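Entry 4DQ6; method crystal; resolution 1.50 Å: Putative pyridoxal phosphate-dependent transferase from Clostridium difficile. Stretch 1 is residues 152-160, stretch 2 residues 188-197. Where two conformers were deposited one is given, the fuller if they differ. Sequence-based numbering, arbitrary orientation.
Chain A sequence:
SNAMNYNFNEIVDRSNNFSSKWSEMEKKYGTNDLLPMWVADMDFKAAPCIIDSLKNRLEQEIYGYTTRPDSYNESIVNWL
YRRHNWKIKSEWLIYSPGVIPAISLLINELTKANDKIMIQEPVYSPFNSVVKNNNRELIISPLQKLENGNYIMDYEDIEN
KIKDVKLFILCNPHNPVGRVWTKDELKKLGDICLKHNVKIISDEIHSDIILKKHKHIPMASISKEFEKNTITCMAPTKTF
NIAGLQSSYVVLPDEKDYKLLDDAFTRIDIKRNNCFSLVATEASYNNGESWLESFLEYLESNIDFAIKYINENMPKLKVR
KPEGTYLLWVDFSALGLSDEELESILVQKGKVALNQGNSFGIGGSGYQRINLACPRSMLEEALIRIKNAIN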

# COMPACT_ATOMS: atom_id res chain seq x y z
N ILE A 152 -11.16 -25.67 21.26
CA ILE A 152 -12.22 -24.74 21.61
C ILE A 152 -11.63 -23.52 22.31
O ILE A 152 -10.48 -23.53 22.74
N MET A 153 -12.42 -22.48 22.35
CA MET A 153 -12.09 -21.34 23.26
C MET A 153 -12.09 -21.70 24.74
O MET A 153 -12.92 -22.50 25.23
N ASP A 154 -11.13 -21.12 25.48
CA ASP A 154 -11.09 -21.33 26.91
C ASP A 154 -11.80 -20.16 27.61
O ASP A 154 -11.18 -19.18 28.00
N TYR A 155 -13.12 -20.28 27.75
CA TYR A 155 -13.95 -19.17 28.16
C TYR A 155 -13.65 -18.77 29.59
O TYR A 155 -13.70 -17.57 29.89
N GLU A 156 -13.38 -19.75 30.47
CA GLU A 156 -12.96 -19.47 31.84
C GLU A 156 -11.66 -18.68 31.84
O GLU A 156 -11.52 -17.73 32.61
N ASP A 157 -10.70 -19.06 31.00
CA ASP A 157 -9.41 -18.38 30.97
C ASP A 157 -9.56 -16.93 30.50
O ASP A 157 -8.94 -16.02 31.09
N ILE A 158 -10.40 -16.73 29.48
CA ILE A 158 -10.70 -15.40 28.93
C ILE A 158 -11.26 -14.52 30.05
O ILE A 158 -10.75 -13.42 30.32
N GLU A 159 -12.29 -15.04 30.73
CA GLU A 159 -12.87 -14.35 31.91
C GLU A 159 -11.83 -14.01 32.97
O GLU A 159 -11.82 -12.86 33.52
N ASN A 160 -10.95 -14.96 33.25
CA ASN A 160 -9.95 -14.81 34.30
C ASN A 160 -8.91 -13.71 33.98
O ASN A 160 -8.31 -13.12 34.86
N LYS A 188 -21.03 -16.87 22.92
CA LYS A 188 -20.45 -16.91 24.28
C LYS A 188 -19.29 -15.93 24.41
O LYS A 188 -19.18 -15.20 25.39
N LEU A 189 -18.43 -15.84 23.41
CA LEU A 189 -17.32 -14.88 23.42
C LEU A 189 -17.82 -13.45 23.40
O LEU A 189 -17.32 -12.59 24.11
N GLY A 190 -18.77 -13.16 22.52
CA GLY A 190 -19.16 -11.78 22.33
C GLY A 190 -19.89 -11.27 23.56
O GLY A 190 -19.82 -10.10 23.85
N ASP A 191 -20.58 -12.17 24.25
CA ASP A 191 -21.25 -11.80 25.51
C ASP A 191 -20.24 -11.42 26.56
O ASP A 191 -20.44 -10.43 27.28
N ILE A 192 -19.18 -12.20 26.68
CA ILE A 192 -18.10 -11.85 27.60
C ILE A 192 -17.55 -10.45 27.29
O ILE A 192 -17.40 -9.60 28.14
N CYS A 193 -17.29 -10.20 26.03
CA CYS A 193 -16.64 -8.95 25.66
C CYS A 193 -17.57 -7.76 25.85
O CYS A 193 -17.15 -6.73 26.38
N LEU A 194 -18.83 -7.90 25.44
CA LEU A 194 -19.83 -6.85 25.68
C LEU A 194 -19.87 -6.52 27.16
O LEU A 194 -19.91 -5.33 27.55
N LYS A 195 -19.88 -7.57 27.99
CA LYS A 195 -20.06 -7.40 29.43
C LYS A 195 -18.94 -6.55 30.01
O LYS A 195 -19.17 -5.73 30.91
N HIS A 196 -17.73 -6.74 29.51
CA HIS A 196 -16.54 -6.13 30.06
C HIS A 196 -16.07 -4.95 29.26
O HIS A 196 -14.99 -4.45 29.48
N ASN A 197 -16.92 -4.48 28.36
CA ASN A 197 -16.65 -3.34 27.49
C ASN A 197 -15.36 -3.50 26.70
O ASN A 197 -14.55 -2.57 26.63

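Helices 155-160 and 188-195 run nearly parallel (11° between axes, 10.9 Å at closest approach), with Tyr155 and Glu159 in register with Leu189 and Ile192. Together the two stretches bury 440 Å².

Tyr155 points toward the second helix with chi1 m (-65°) and chi2 -71°, which turns one ring face to Lys188. The lysine, t at chi1, chi2 and chi3, extends its methylenes across that face: Lys188 CD sits 3.8 Å from the Tyr155 ring centroid and only 10° off the normal, a CH-pi contact. Lys188 NZ, after a p turn at chi4, is 5.3 Å from the Tyr155 ring centroid, so any cation-pi attraction is weak at most.

Ile158 and Ile192 share the m,t rotamer. Ile158 CG2 meets Ile192 CG2 at 4.1 Å, while Ile192 CD1 reaches Tyr155 CD1 at 4.1 Å. Leu189 leaves its backbone sideways, and its t,p conformation places Leu189 CD1 3.9 Å from Ile158 CD1 and Leu189 CD2 3.7 Å from Met153 CE, at the tip of an m,t,t methionine.

Glu159 also starts sideways, but successive m torsions (-83°, -80°) bring its carboxylate nearer the second stretch. There Glu159 OE1 accepts a hydrogen bond from His196 NE2 (3.2 Å, 145°), and Glu159 OE2 lies 3.7 Å from Ile192 CG1.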

# COMPACT_ATOMS: atom_id res chain seq x y z
CB ILE A 152 -13.35 -25.42 22.48
CG1 ILE A 152 -12.86 -25.83 23.87
CG2 ILE A 152 -14.02 -26.51 21.57
CD1 ILE A 152 -14.00 -26.21 24.84
CB MET A 153 -13.03 -20.20 22.97
CG MET A 153 -13.07 -19.77 21.50
SD MET A 153 -13.95 -18.21 21.33
CE MET A 153 -13.89 -18.00 19.56
CB ASP A 154 -9.67 -21.51 27.41
CG ASP A 154 -9.60 -21.97 28.85
OD1 ASP A 154 -10.60 -21.78 29.59
OD2 ASP A 154 -8.55 -22.54 29.25
CB TYR A 155 -15.43 -19.50 27.97
CG TYR A 155 -15.85 -19.71 26.54
CD1 TYR A 155 -15.92 -18.63 25.64
CD2 TYR A 155 -16.11 -20.96 26.08
CE1 TYR A 155 -16.30 -18.81 24.33
CE2 TYR A 155 -16.50 -21.13 24.76
CZ TYR A 155 -16.55 -20.06 23.91
OH TYR A 155 -16.97 -20.25 22.62
CB GLU A 156 -12.77 -20.79 32.65
CG GLU A 156 -12.46 -20.61 34.13
CD GLU A 156 -12.23 -21.93 34.87
OE1 GLU A 156 -12.56 -22.00 36.07
OE2 GLU A 156 -11.73 -22.89 34.24
CB ASP A 157 -8.40 -19.14 30.11
CG ASP A 157 -7.01 -18.61 30.22
OD1 ASP A 157 -6.38 -18.70 31.32
OD2 ASP A 157 -6.56 -18.03 29.22
CB ILE A 158 -11.76 -15.45 27.85
CG1 ILE A 158 -11.20 -16.17 26.61
CG2 ILE A 158 -12.16 -14.06 27.42
CD1 ILE A 158 -12.21 -16.42 25.47
CB GLU A 159 -13.94 -15.24 32.53
CG GLU A 159 -15.29 -15.15 31.87
CD GLU A 159 -16.10 -13.93 32.32
OE1 GLU A 159 -15.59 -13.09 33.09
OE2 GLU A 159 -17.25 -13.81 31.87
CB ASN A 160 -9.21 -16.12 34.51
CG ASN A 160 -9.86 -17.01 35.57
OD1 ASN A 160 -10.99 -16.75 35.96
ND2 ASN A 160 -9.20 -18.11 35.94
CB LYS A 188 -20.05 -18.34 24.63
CG LYS A 188 -19.81 -18.53 26.12
CD LYS A 188 -19.78 -20.01 26.43
CE LYS A 188 -19.15 -20.28 27.77
NZ LYS A 188 -20.11 -19.98 28.86
CB LEU A 189 -16.40 -15.11 22.20
CG LEU A 189 -15.26 -14.11 21.94
CD1 LEU A 189 -14.31 -14.11 23.17
CD2 LEU A 189 -14.66 -14.46 20.52
CB ASP A 191 -22.10 -12.96 26.00
CG ASP A 191 -23.39 -13.07 25.26
OD1 ASP A 191 -23.75 -12.12 24.53
OD2 ASP A 191 -24.08 -14.11 25.44
CB ILE A 192 -16.96 -12.90 27.56
CG1 ILE A 192 -17.45 -14.22 28.16
CG2 ILE A 192 -15.75 -12.42 28.35
CD1 ILE A 192 -16.48 -15.37 27.99
CB CYS A 193 -16.14 -9.03 24.23
SG CYS A 193 -14.69 -10.08 24.03
CB LEU A 194 -21.22 -7.34 25.28
CG LEU A 194 -21.81 -7.05 23.92
CD1 LEU A 194 -23.05 -7.91 23.67
CD2 LEU A 194 -22.16 -5.56 23.87
CB LYS A 195 -20.09 -8.78 30.13
CG LYS A 195 -20.74 -8.85 31.49
CD LYS A 195 -21.24 -10.28 31.75
CE LYS A 195 -20.89 -10.80 33.13
NZ LYS A 195 -21.81 -10.19 34.15
CB HIS A 196 -15.42 -7.14 30.22
CG HIS A 196 -15.66 -8.15 31.32
ND1 HIS A 196 -15.50 -7.86 32.64
CD2 HIS A 196 -16.10 -9.47 31.25
CE1 HIS A 196 -15.79 -8.96 33.37
NE2 HIS A 196 -16.15 -9.95 32.51
CB ASN A 197 -16.61 -2.03 28.29
CG ASN A 197 -17.92 -1.74 29.01
OD1 ASN A 197 -18.00 -1.81 30.24
ND2 ASN A 197 -18.96 -1.38 28.24